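Local coordinates for LPXTG cell wall surface protein (PDB 4IGB), which is probably a peptidoglycan-linked surface adhesin of Streptococcus gordonii, seen here as its N-terminal N1 and N2 domains, at residues A137-N142 / S268-L273; K196-V201 / G260-E265; D186-D191 / Q234-S239; D163-I168 / S254-F259. All blocks are in the same frame, centred on the assembly; numbering follows the deposited sequence.

Contact 1 of 4, residues A137-N142 / S268-L273. With NA (sodium ion), chain V.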
loop_
_atom_site.group_PDB
_atom_site.type_symbol
_atom_site.label_atom_id
_atom_site.label_comp_id
_atom_site.label_asym_id
_atom_site.label_seq_id
_atom_site.Cartn_x
_atom_site.Cartn_y
_atom_site.Cartn_z
ATOM N N ALA D 137 1.124 -7.376 -10.642
ATOM C CA ALA D 137 2.362 -7.200 -9.927
ATOM C C ALA D 137 3.409 -6.669 -10.880
ATOM O O ALA D 137 3.221 -6.703 -12.098
ATOM C CB ALA D 137 2.812 -8.543 -9.345
ATOM N N PHE D 138 4.495 -6.152 -10.316
ATOM C CA PHE D 138 5.713 -5.902 -11.070
ATOM C C PHE D 138 6.838 -6.596 -10.329
ATOM O O PHE D 138 6.653 -7.059 -9.209
ATOM C CB PHE D 138 6.003 -4.409 -11.225
ATOM C CG PHE D 138 6.038 -3.650 -9.933
ATOM C CD1 PHE D 138 4.910 -2.993 -9.475
ATOM C CD2 PHE D 138 7.203 -3.568 -9.189
ATOM C CE1 PHE D 138 4.938 -2.286 -8.297
ATOM C CE2 PHE D 138 7.230 -2.865 -8.015
ATOM C CZ PHE D 138 6.097 -2.225 -7.567
ATOM N N GLU D 139 7.997 -6.669 -10.966
ATOM C CA GLU D 139 9.103 -7.475 -10.483
ATOM C C GLU D 139 10.382 -6.666 -10.594
ATOM O O GLU D 139 10.608 -5.986 -11.595
ATOM C CB GLU D 139 9.207 -8.760 -11.320
ATOM C CG GLU D 139 10.429 -9.637 -11.020
ATOM C CD GLU D 139 10.419 -10.950 -11.807
ATOM O OE1 GLU D 139 11.410 -11.705 -11.744
ATOM O OE2 GLU D 139 9.418 -11.234 -12.481
ATOM N N ILE D 140 11.204 -6.710 -9.555
ATOM C CA ILE D 140 12.486 -6.026 -9.587
ATOM C C ILE D 140 13.548 -7.054 -9.295
ATOM O O ILE D 140 13.384 -7.883 -8.392
ATOM C CB ILE D 140 12.571 -4.917 -8.544
ATOM C CG1 ILE D 140 11.404 -3.935 -8.715
ATOM C CG2 ILE D 140 13.919 -4.199 -8.647
ATOM C CD1 ILE D 140 11.373 -2.840 -7.650
ATOM N N GLY D 141 14.624 -7.028 -10.075
ATOM C CA GLY D 141 15.663 -8.032 -9.937
ATOM C C GLY D 141 16.522 -8.140 -11.180
ATOM O O GLY D 141 16.290 -7.438 -12.165
ATOM N N ASN D 142 17.508 -9.031 -11.137
ATOM C CA ASN D 142 18.474 -9.141 -12.216
ATOM C C ASN D 142 18.466 -10.525 -12.856
ATOM O O ASN D 142 19.436 -10.935 -13.485
ATOM C CB ASN D 142 19.873 -8.787 -11.707
ATOM C CG ASN D 142 20.398 -9.790 -10.690
ATOM O OD1 ASN D 142 19.654 -10.639 -10.188
ATOM N ND2 ASN D 142 21.687 -9.704 -10.388
ATOM N N SER D 268 15.121 -12.001 -7.822
ATOM C CA SER D 268 14.167 -10.933 -8.026
ATOM C C SER D 268 13.025 -11.119 -7.048
ATOM O O SER D 268 12.795 -12.224 -6.562
ATOM C CB SER D 268 13.628 -10.972 -9.453
ATOM O OG SER D 268 12.866 -12.150 -9.674
ATOM N N ALA D 269 12.317 -10.033 -6.767
ATOM C CA ALA D 269 11.128 -10.087 -5.945
ATOM C C ALA D 269 9.953 -9.521 -6.728
ATOM O O ALA D 269 10.139 -8.780 -7.698
ATOM C CB ALA D 269 11.334 -9.313 -4.674
ATOM N N VAL D 270 8.742 -9.874 -6.301
ATOM C CA VAL D 270 7.533 -9.456 -6.985
ATOM C C VAL D 270 6.708 -8.632 -6.015
ATOM O O VAL D 270 6.654 -8.951 -4.830
ATOM C CB VAL D 270 6.745 -10.685 -7.466
ATOM C CG1 VAL D 270 5.465 -10.273 -8.141
ATOM C CG2 VAL D 270 7.611 -11.499 -8.404
ATOM N N PHE D 271 6.096 -7.557 -6.504
ATOM C CA PHE D 271 5.388 -6.630 -5.635
ATOM C C PHE D 271 4.056 -6.217 -6.227
ATOM O O PHE D 271 3.901 -6.152 -7.441
ATOM C CB PHE D 271 6.193 -5.341 -5.401
ATOM C CG PHE D 271 7.601 -5.562 -4.944
ATOM C CD1 PHE D 271 7.926 -5.503 -3.590
ATOM C CD2 PHE D 271 8.608 -5.803 -5.861
ATOM C CE1 PHE D 271 9.225 -5.692 -3.173
ATOM C CE2 PHE D 271 9.914 -5.991 -5.449
ATOM C CZ PHE D 271 10.227 -5.936 -4.110
ATOM N N GLY D 272 3.114 -5.909 -5.345
ATOM C CA GLY D 272 1.896 -5.226 -5.711
ATOM C C GLY D 272 1.776 -3.980 -4.860
ATOM O O GLY D 272 2.551 -3.770 -3.920
ATOM N N LEU D 273 0.821 -3.127 -5.198
ATOM C CA LEU D 273 0.510 -1.981 -4.357
ATOM C C LEU D 273 -0.873 -2.232 -3.782
ATOM O O LEU D 273 -1.726 -2.808 -4.455
ATOM C CB LEU D 273 0.547 -0.683 -5.157
ATOM C CG LEU D 273 1.882 -0.343 -5.837
ATOM C CD1 LEU D 273 1.755 1.027 -6.502
ATOM C CD2 LEU D 273 3.031 -0.332 -4.844
HETATM NA NA NA V . 12.723 -13.588 -3.997
#

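Contact 2 of 4, residues K196-V201 / G260-E265. With NA (sodium ion), chain V.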
loop_
_atom_site.group_PDB
_atom_site.type_symbol
_atom_site.label_atom_id
_atom_site.label_comp_id
_atom_site.label_asym_id
_atom_site.label_seq_id
_atom_site.Cartn_x
_atom_site.Cartn_y
_atom_site.Cartn_z
ATOM N N LYS D 196 22.950 -11.078 0.034
ATOM C CA LYS D 196 21.634 -11.363 0.579
ATOM C C LYS D 196 20.559 -10.470 -0.031
ATOM O O LYS D 196 20.684 -9.250 -0.039
ATOM C CB LYS D 196 21.649 -11.193 2.097
ATOM C CG LYS D 196 22.607 -12.146 2.805
ATOM C CD LYS D 196 23.148 -11.545 4.092
ATOM C CE LYS D 196 23.956 -12.580 4.868
ATOM N NZ LYS D 196 24.583 -12.001 6.088
ATOM N N GLU D 197 19.496 -11.095 -0.527
ATOM C CA GLU D 197 18.341 -10.369 -1.025
ATOM C C GLU D 197 17.795 -9.454 0.071
ATOM O O GLU D 197 17.660 -9.857 1.233
ATOM C CB GLU D 197 17.271 -11.346 -1.495
ATOM C CG GLU D 197 16.080 -10.673 -2.126
ATOM C CD GLU D 197 15.056 -11.667 -2.625
ATOM O OE1 GLU D 197 15.161 -12.858 -2.258
ATOM O OE2 GLU D 197 14.151 -11.255 -3.395
ATOM N N THR D 198 17.492 -8.215 -0.295
ATOM C CA THR D 198 17.196 -7.201 0.700
ATOM C C THR D 198 16.103 -6.270 0.235
ATOM O O THR D 198 16.133 -5.788 -0.888
ATOM C CB THR D 198 18.450 -6.367 0.992
ATOM O OG1 THR D 198 19.484 -7.231 1.452
ATOM C CG2 THR D 198 18.185 -5.298 2.057
ATOM N N PHE D 199 15.128 -6.024 1.106
ATOM C CA PHE D 199 14.105 -5.031 0.838
ATOM C C PHE D 199 14.279 -3.921 1.838
ATOM O O PHE D 199 14.558 -4.182 3.002
ATOM C CB PHE D 199 12.704 -5.622 0.987
ATOM C CG PHE D 199 11.607 -4.605 0.841
ATOM C CD1 PHE D 199 11.074 -3.980 1.959
ATOM C CD2 PHE D 199 11.114 -4.272 -0.417
ATOM C CE1 PHE D 199 10.066 -3.037 1.830
ATOM C CE2 PHE D 199 10.108 -3.338 -0.564
ATOM C CZ PHE D 199 9.577 -2.717 0.564
ATOM N N TYR D 200 14.127 -2.678 1.402
ATOM C CA TYR D 200 14.252 -1.579 2.347
ATOM C C TYR D 200 13.320 -0.419 2.096
ATOM O O TYR D 200 12.719 -0.296 1.027
ATOM C CB TYR D 200 15.696 -1.086 2.461
ATOM C CG TYR D 200 16.323 -0.485 1.216
ATOM C CD1 TYR D 200 16.225 0.881 0.941
ATOM C CD2 TYR D 200 17.073 -1.272 0.350
ATOM C CE1 TYR D 200 16.840 1.436 -0.184
ATOM C CE2 TYR D 200 17.684 -0.725 -0.774
ATOM C CZ TYR D 200 17.563 0.625 -1.032
ATOM O OH TYR D 200 18.177 1.146 -2.148
ATOM N N VAL D 201 13.190 0.412 3.123
ATOM C CA VAL D 201 12.374 1.604 3.067
ATOM C C VAL D 201 13.228 2.752 3.572
ATOM O O VAL D 201 13.748 2.712 4.695
ATOM C CB VAL D 201 11.141 1.478 3.966
ATOM C CG1 VAL D 201 10.434 2.822 4.089
ATOM C CG2 VAL D 201 10.185 0.373 3.431
ATOM N N GLY D 260 13.291 0.301 -1.535
ATOM C CA GLY D 260 14.439 -0.129 -2.293
ATOM C C GLY D 260 14.553 -1.629 -2.236
ATOM O O GLY D 260 13.920 -2.283 -1.403
ATOM N N TYR D 261 15.372 -2.170 -3.126
ATOM C CA TYR D 261 15.521 -3.600 -3.267
ATOM C C TYR D 261 16.891 -3.886 -3.839
ATOM O O TYR D 261 17.292 -3.290 -4.845
ATOM C CB TYR D 261 14.459 -4.162 -4.208
ATOM C CG TYR D 261 14.619 -5.647 -4.460
ATOM C CD1 TYR D 261 15.374 -6.116 -5.531
ATOM C CD2 TYR D 261 14.043 -6.579 -3.610
ATOM C CE1 TYR D 261 15.528 -7.474 -5.767
ATOM C CE2 TYR D 261 14.182 -7.943 -3.841
ATOM C CZ TYR D 261 14.930 -8.385 -4.912
ATOM O OH TYR D 261 15.079 -9.733 -5.138
ATOM N N SER D 262 17.618 -4.799 -3.203
ATOM C CA SER D 262 18.885 -5.238 -3.772
ATOM C C SER D 262 18.889 -6.744 -3.960
ATOM O O SER D 262 18.269 -7.483 -3.194
ATOM C CB SER D 262 20.085 -4.765 -2.942
ATOM O OG SER D 262 20.015 -5.216 -1.608
ATOM N N SER D 263 19.589 -7.194 -4.994
ATOM C CA SER D 263 19.552 -8.595 -5.362
ATOM C C SER D 263 20.835 -9.309 -4.965
ATOM O O SER D 263 21.745 -8.732 -4.373
ATOM C CB SER D 263 19.363 -8.720 -6.866
ATOM O OG SER D 263 20.548 -8.324 -7.541
ATOM N N THR D 264 20.890 -10.583 -5.303
ATOM C CA THR D 264 22.120 -11.337 -5.241
ATOM C C THR D 264 22.639 -11.358 -6.678
ATOM O O THR D 264 22.198 -10.560 -7.507
ATOM C CB THR D 264 21.833 -12.757 -4.798
ATOM O OG1 THR D 264 20.990 -13.371 -5.771
ATOM C CG2 THR D 264 21.109 -12.771 -3.446
ATOM N N GLU D 265 23.549 -12.280 -6.980
ATOM C CA GLU D 265 24.027 -12.449 -8.345
ATOM C C GLU D 265 22.885 -12.849 -9.302
ATOM O O GLU D 265 22.979 -12.657 -10.515
ATOM C CB GLU D 265 25.157 -13.484 -8.392
ATOM C CG GLU D 265 24.751 -14.873 -7.904
ATOM C CD GLU D 265 25.846 -15.905 -8.101
ATOM O OE1 GLU D 265 26.976 -15.513 -8.480
ATOM O OE2 GLU D 265 25.578 -17.108 -7.882
HETATM NA NA NA V . 12.723 -13.588 -3.997
HETATM O O HOH W 1 21.642 -7.374 -2.060
#

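Contact 3 of 4, residues D186-D191 / Q234-S239. With NA (sodium ion), chain V.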
loop_
_atom_site.group_PDB
_atom_site.type_symbol
_atom_site.label_atom_id
_atom_site.label_comp_id
_atom_site.label_asym_id
_atom_site.label_seq_id
_atom_site.Cartn_x
_atom_site.Cartn_y
_atom_site.Cartn_z
ATOM N N ASP D 186 8.739 -13.433 0.224
ATOM C CA ASP D 186 9.774 -14.283 -0.315
ATOM C C ASP D 186 11.114 -13.562 -0.389
ATOM O O ASP D 186 11.835 -13.701 -1.366
ATOM C CB ASP D 186 9.378 -14.775 -1.712
ATOM C CG ASP D 186 10.240 -15.944 -2.182
ATOM O OD1 ASP D 186 10.563 -16.817 -1.352
ATOM O OD2 ASP D 186 10.597 -15.987 -3.375
ATOM N N ILE D 187 11.454 -12.785 0.634
ATOM C CA ILE D 187 12.792 -12.223 0.702
ATOM C C ILE D 187 13.702 -13.310 1.276
ATOM O O ILE D 187 13.873 -13.402 2.485
ATOM C CB ILE D 187 12.831 -10.972 1.582
ATOM C CG1 ILE D 187 11.802 -9.947 1.094
ATOM C CG2 ILE D 187 14.226 -10.337 1.563
ATOM C CD1 ILE D 187 12.012 -9.526 -0.370
ATOM N N ASP D 188 14.267 -14.147 0.411
ATOM C CA ASP D 188 14.884 -15.387 0.876
ATOM C C ASP D 188 16.157 -15.816 0.134
ATOM O O ASP D 188 16.691 -16.886 0.403
ATOM C CB ASP D 188 13.854 -16.525 0.823
ATOM C CG ASP D 188 13.692 -17.109 -0.581
ATOM O OD1 ASP D 188 13.996 -16.401 -1.565
ATOM O OD2 ASP D 188 13.267 -18.282 -0.707
ATOM N N ALA D 189 16.646 -15.001 -0.792
ATOM C CA ALA D 189 17.784 -15.422 -1.601
ATOM C C ALA D 189 19.111 -15.042 -0.972
ATOM O O ALA D 189 19.330 -13.895 -0.581
ATOM C CB ALA D 189 17.685 -14.857 -3.007
ATOM N N ILE D 190 19.997 -16.023 -0.869
ATOM C CA ILE D 190 21.354 -15.778 -0.424
ATOM C C ILE D 190 22.250 -16.575 -1.363
ATOM O O ILE D 190 22.063 -17.780 -1.518
ATOM C CB ILE D 190 21.553 -16.244 1.027
ATOM C CG1 ILE D 190 20.543 -15.558 1.947
ATOM C CG2 ILE D 190 22.975 -15.969 1.494
ATOM C CD1 ILE D 190 20.736 -15.899 3.410
ATOM N N ASP D 191 23.199 -15.913 -2.017
ATOM C CA ASP D 191 24.015 -16.612 -3.013
ATOM C C ASP D 191 25.360 -17.084 -2.462
ATOM O O ASP D 191 25.733 -16.760 -1.331
ATOM C CB ASP D 191 24.207 -15.765 -4.276
ATOM C CG ASP D 191 25.132 -14.576 -4.058
ATOM O OD1 ASP D 191 25.871 -14.535 -3.045
ATOM O OD2 ASP D 191 25.116 -13.676 -4.920
ATOM N N GLN D 234 16.969 -17.163 5.156
ATOM C CA GLN D 234 16.757 -18.557 4.796
ATOM C C GLN D 234 15.769 -18.727 3.664
ATOM O O GLN D 234 14.837 -17.935 3.504
ATOM C CB GLN D 234 16.333 -19.394 6.013
ATOM C CG GLN D 234 14.900 -19.189 6.475
ATOM C CD GLN D 234 14.540 -20.063 7.681
ATOM O OE1 GLN D 234 15.156 -19.961 8.750
ATOM N NE2 GLN D 234 13.541 -20.922 7.511
ATOM N N ILE D 235 16.001 -19.770 2.878
ATOM C CA ILE D 235 15.132 -20.131 1.779
ATOM C C ILE D 235 13.730 -20.424 2.294
ATOM O O ILE D 235 13.538 -20.909 3.410
ATOM C CB ILE D 235 15.681 -21.345 1.015
ATOM C CG1 ILE D 235 14.935 -21.538 -0.309
ATOM C CG2 ILE D 235 15.603 -22.595 1.881
ATOM C CD1 ILE D 235 13.667 -22.376 -0.191
ATOM N N THR D 236 12.744 -20.137 1.461
ATOM C CA THR D 236 11.380 -20.148 1.910
ATOM C C THR D 236 10.485 -20.445 0.706
ATOM O O THR D 236 10.648 -19.852 -0.356
ATOM C CB THR D 236 11.076 -18.763 2.516
ATOM O OG1 THR D 236 10.103 -18.882 3.553
ATOM C CG2 THR D 236 10.618 -17.783 1.438
ATOM N N GLY D 237 9.547 -21.370 0.854
ATOM C CA GLY D 237 8.713 -21.745 -0.272
ATOM C C GLY D 237 7.239 -21.866 0.055
ATOM O O GLY D 237 6.868 -22.273 1.150
ATOM N N GLY D 238 6.396 -21.534 -0.914
ATOM C CA GLY D 238 4.967 -21.537 -0.695
ATOM C C GLY D 238 4.469 -20.202 -0.162
ATOM O O GLY D 238 5.173 -19.486 0.546
ATOM N N SER D 239 3.228 -19.888 -0.504
ATOM C CA SER D 239 2.598 -18.626 -0.151
ATOM C C SER D 239 2.663 -18.308 1.352
ATOM O O SER D 239 3.104 -17.228 1.749
ATOM C CB SER D 239 1.147 -18.630 -0.646
ATOM O OG SER D 239 0.478 -17.457 -0.240
HETATM NA NA NA V . 12.723 -13.588 -3.997
HETATM O O HOH W 2 14.564 -15.232 4.492
#

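Contact 4 of 4, residues D163-I168 / S254-F259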
loop_
_atom_site.group_PDB
_atom_site.type_symbol
_atom_site.label_atom_id
_atom_site.label_comp_id
_atom_site.label_asym_id
_atom_site.label_seq_id
_atom_site.Cartn_x
_atom_site.Cartn_y
_atom_site.Cartn_z
ATOM N N ASP D 163 16.429 2.015 -6.163
ATOM C CA ASP D 163 15.815 2.996 -5.282
ATOM C C ASP D 163 14.544 3.497 -5.950
ATOM O O ASP D 163 14.592 4.094 -7.033
ATOM C CB ASP D 163 16.787 4.151 -5.024
ATOM C CG ASP D 163 16.242 5.168 -4.038
ATOM O OD1 ASP D 163 15.094 5.624 -4.204
ATOM O OD2 ASP D 163 16.967 5.511 -3.088
ATOM N N VAL D 164 13.405 3.248 -5.306
ATOM C CA VAL D 164 12.120 3.371 -5.975
ATOM C C VAL D 164 11.107 4.142 -5.138
ATOM O O VAL D 164 11.094 4.047 -3.911
ATOM C CB VAL D 164 11.543 1.972 -6.300
ATOM C CG1 VAL D 164 10.297 2.087 -7.160
ATOM C CG2 VAL D 164 12.602 1.096 -6.985
ATOM N N THR D 165 10.246 4.900 -5.804
ATOM C CA THR D 165 9.176 5.591 -5.104
ATOM C C THR D 165 7.853 5.205 -5.737
ATOM O O THR D 165 7.698 5.273 -6.957
ATOM C CB THR D 165 9.353 7.130 -5.116
ATOM O OG1 THR D 165 10.573 7.480 -4.450
ATOM C CG2 THR D 165 8.199 7.800 -4.389
ATOM N N ALA D 166 6.914 4.769 -4.903
ATOM C CA ALA D 166 5.603 4.365 -5.361
ATOM C C ALA D 166 4.594 5.315 -4.744
ATOM O O ALA D 166 4.731 5.706 -3.595
ATOM C CB ALA D 166 5.313 2.920 -4.949
ATOM N N GLU D 167 3.590 5.701 -5.521
ATOM C CA GLU D 167 2.601 6.666 -5.067
ATOM C C GLU D 167 1.267 6.301 -5.669
ATOM O O GLU D 167 1.206 5.912 -6.823
ATOM C CB GLU D 167 2.969 8.085 -5.521
ATOM C CG GLU D 167 2.120 9.168 -4.867
ATOM C CD GLU D 167 2.357 10.545 -5.469
ATOM O OE1 GLU D 167 2.979 10.621 -6.551
ATOM O OE2 GLU D 167 1.919 11.546 -4.860
ATOM N N ILE D 168 0.200 6.417 -4.886
ATOM C CA ILE D 168 -1.136 6.339 -5.446
ATOM C C ILE D 168 -1.784 7.705 -5.325
ATOM O O ILE D 168 -1.522 8.435 -4.365
ATOM C CB ILE D 168 -1.982 5.270 -4.759
ATOM C CG1 ILE D 168 -2.006 5.485 -3.241
ATOM C CG2 ILE D 168 -1.422 3.892 -5.080
ATOM C CD1 ILE D 168 -2.795 4.373 -2.488
ATOM N N SER D 254 1.408 7.927 4.406
ATOM C CA SER D 254 0.863 8.720 3.311
ATOM C C SER D 254 0.478 7.837 2.130
ATOM O O SER D 254 0.404 6.619 2.260
ATOM C CB SER D 254 1.885 9.778 2.874
ATOM O OG SER D 254 2.982 9.168 2.212
ATOM N N ASN D 255 0.239 8.461 0.980
ATOM C CA ASN D 255 -0.119 7.760 -0.251
ATOM C C ASN D 255 1.120 7.331 -1.010
ATOM O O ASN D 255 1.052 6.906 -2.157
ATOM C CB ASN D 255 -0.987 8.645 -1.151
ATOM C CG ASN D 255 -0.329 9.993 -1.473
ATOM O OD1 ASN D 255 0.235 10.655 -0.599
ATOM N ND2 ASN D 255 -0.407 10.400 -2.732
ATOM N N SER D 256 2.259 7.420 -0.346
ATOM C CA SER D 256 3.518 7.225 -1.022
ATOM C C SER D 256 4.514 6.427 -0.167
ATOM O O SER D 256 4.414 6.383 1.058
ATOM C CB SER D 256 4.097 8.602 -1.377
ATOM O OG SER D 256 5.333 8.468 -2.031
ATOM N N MET D 257 5.490 5.819 -0.817
ATOM C CA MET D 257 6.549 5.130 -0.098
ATOM C C MET D 257 7.817 5.067 -0.944
ATOM O O MET D 257 7.791 4.646 -2.104
ATOM C CB MET D 257 6.098 3.716 0.301
ATOM C CG MET D 257 6.957 3.075 1.371
ATOM S SD MET D 257 6.304 1.502 2.005
ATOM C CE MET D 257 4.936 2.109 2.990
ATOM N N ASN D 258 8.924 5.494 -0.357
ATOM C CA ASN D 258 10.230 5.347 -0.986
ATOM C C ASN D 258 10.859 4.064 -0.474
ATOM O O ASN D 258 11.315 4.009 0.673
ATOM C CB ASN D 258 11.125 6.553 -0.660
ATOM C CG ASN D 258 12.451 6.543 -1.431
ATOM O OD1 ASN D 258 12.667 5.719 -2.324
ATOM N ND2 ASN D 258 13.341 7.466 -1.082
ATOM N N PHE D 259 10.864 3.030 -1.313
ATOM C CA PHE D 259 11.458 1.746 -0.946
ATOM C C PHE D 259 12.626 1.401 -1.852
ATOM O O PHE D 259 12.926 2.117 -2.812
ATOM C CB PHE D 259 10.416 0.622 -0.986
ATOM C CG PHE D 259 9.951 0.261 -2.371
ATOM C CD1 PHE D 259 10.475 -0.841 -3.030
ATOM C CD2 PHE D 259 8.982 1.014 -3.010
ATOM C CE1 PHE D 259 10.037 -1.186 -4.315
ATOM C CE2 PHE D 259 8.546 0.683 -4.286
ATOM C CZ PHE D 259 9.082 -0.420 -4.942
#

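Contact 1 of 4, residues A137-N142 / S268-L273
Phe138 and Phe271 are cross-strand neighbours in an antiparallel pair, their ring planes 27° apart but slid past each other, with centroids 5.8 Å from one another, so that they barely overlap. Over one face of the Phe138 ring lies instead CB of Phe271, 4.1 Å from the ring centroid, a CH-pi contact. Phe138 reaches it because its CG sits between the backbone N and the carbonyl carbon (chi1 54°), which swings the ring over the neighbouring strand; CG of Leu273 then meets its edge. Ile140 runs at about a right angle to Phe271, with CD1 of Ile140 4.1 Å from CE2 of Phe271. On this face Ile140 packs on Phe259 and Tyr261 of strand 256-262, and Phe271 on Tyr261.

The other face carries Glu139 and Ser268. Glu139 is extended, and its OE1 accepts a 2.6 Å bond from OG of Ser268, on the anti side and 29° out of the carboxylate plane. Tyr145 also bonds OE1 and Trp133 bonds OE2, so three donors fix this buried carboxylate. Farther along, CB of Ala137 presses on CG1 of Val270 at 3.4 Å, tighter than usual.

Backbone bonds join Phe138 with Phe271 and Ile140 with Ala269, both ways in each pair. Ser268 also turns its carbonyl O to the sodium ion, 2.9 Å away. The arrangement is that of neighbouring strands in an antiparallel sheet of a beta-sandwich, one strand supplying a metal ligand at its start.

Contact 2 of 4, residues K196-V201 / G260-E265
Backbone bonding sets the frame: Thr198 pairs with Ser262 and Tyr200 with Gly260, each through two N-H...O bonds, as antiparallel hydrogen-bonded pairs. Phe199 and Tyr261 form the non-hydrogen-bonded pair between them. The Tyr200-Gly260 bonds are short, 2.7 Å from Gly260 N to Tyr200 O.

The aromatic contact is made by a glycine. CA of Gly260 lies 3.5 Å from the centroid of the Tyr200 ring and 12° off its normal, a CH-pi contact over the ring centre. A chi1 of 64° brings the Tyr200 ring across to the neighbouring strand and lays it over Gly260. Its hydroxyl bonds Asp161, and Arg227 adds a cation-pi contact, so this ring is held at several points.

Among side-chain polar contacts, OH of Tyr261 donates to OE2 of Glu197 over 2.5 Å, an unusually short length whose exact value is doubtful. The carboxylate stands nearly perpendicular to the ring, at 89°, and OE2 approaches in the ring plane at its edge. Glu197 OE1 is bonded by the backbone N of Asp188 and of Ala189.

One water bridges the two segments where the pairing ends, donating to O of Lys196 and O of Ser263 while accepting from OG of Ser262.

The metal contact uses the same oxygen as the tyrosine: OE2 of Glu197 lies 2.8 Å from sodium, whose other ligands are carbonyl oxygens of Asp186 and Ser268. A cation and a hydroxyl proton sharing one oxygen would both favour an ionised carboxylate.

Contact 3 of 4, residues D186-D191 / Q234-S239
OD2 of Asp188 takes the backbone N-H of Thr236 at 2.9 Å, the hydrogen bond that directly joins these two loops of the N1 domain. The N-H...O angle is 140°, and the oxygen uses its anti lone pair, the one turned away from OD1. Neither segment is helix or strand: 186-191 leads from strand 181-182 toward strand 198-202. The loop 234-239 runs from strand 227-231 into helix 239-244, so the contact is a loop-loop junction beside the sodium site.

Asp188 makes the largest single contribution to the interface. Rotation about its first side-chain bond (chi1 81°) directs the carboxylate to the opposite loop, where CB of Asp188 also approaches O of Gln234 to 3.2 Å. Thr236 crosses Asp188 obliquely, and its methyl CG2 lies close to both carboxylates, 3.4 Å from OD2 of Asp188 and 3.0 Å from OD1 of Asp186, the latter a tight and doubtful approach. The acidic oxygens OD1 of Asp186 and OD2 of Asp188 are only 3.1 Å apart, a proximity that could favour a shared proton, although the sodium ion and the Thr236 N-H would tend to oppose it.

A water forms a second link, donating to O of Ile187 and accepting a longer bond from N of Gln234. Ile187 is the centre of an inverse gamma turn, a sharp bend between the two aspartates. Just before it, the backbone O of Asp186 is 2.8 Å from the sodium ion.

Contact 4 of 4, residues D163-I168 / S254-F259
The Phe259 ring has Val164 over one face and Ala166 at its edge. CB of Val164 stands 3.9 Å from the ring centroid and 20° off the normal, a CH-pi contact displaced toward the rim, while CG1 of Val164 touches CZ of Phe259 at 3.6 Å. CB of Ala166 comes near the ring plane, 4.0 Å from CE2 of Phe259. Phe259 lies alongside Val164, pointing the same way, since a chi1 of 70° folds the ring toward strand 158-170. Met182 covers another part of Phe259.

A second flat group is the amide of Asn255. Its ND2 donates to O of Ile168 at 2.8 Å, with an N-H...O angle of 164° and the acceptor close to the amide plane. A weak bond from the same ND2 goes to OE2 of Glu167, whose carboxylate is turned well away from the amide plane and whose other oxygen forms a salt bridge with Arg169.

These residues belong to neighbouring antiparallel strands in a large sheet of the N1 domain. Val164 with Phe259 and Ala166 with Met257 are hydrogen-bonded pairs, each joined by two bonds; Thr165 with Asn258 and Glu167 with Ser256 are non-hydrogen-bonded pairs, their side chains on the opposite face from Phe259. Asn100 bonds both Asp163 OD1 and Thr165 OG1.

Beyond the last pair, N of Ile168 donates to O of Asn255 at 2.9 Å. Just before the strand, OG of Ser254 accepts from N of Ser256, an ST turn leading into residues 256-259.

How the contacts relate
From the N terminus, residues 137-142 open the widest loop, closed by contact 1 at 268-273; the other three contacts nest inside it. Residues 163-168 come next and meet 254-259 in contact 4, a loop that encloses contact 3. Segments 186-191 and 196-201 follow, and because 234-239 returns before 260-265, contacts 2 and 3 cross; contact 2 also crosses contact 4. Strand 256-262 serves contacts 4 and 2 in turn, joining strands 158-170 and 198-202 in one sheet, while contact 1 belongs to a second sheet packed on it through Ile140 and Phe259. Contacts 1, 2 and 3 each give the sodium ion one ligand.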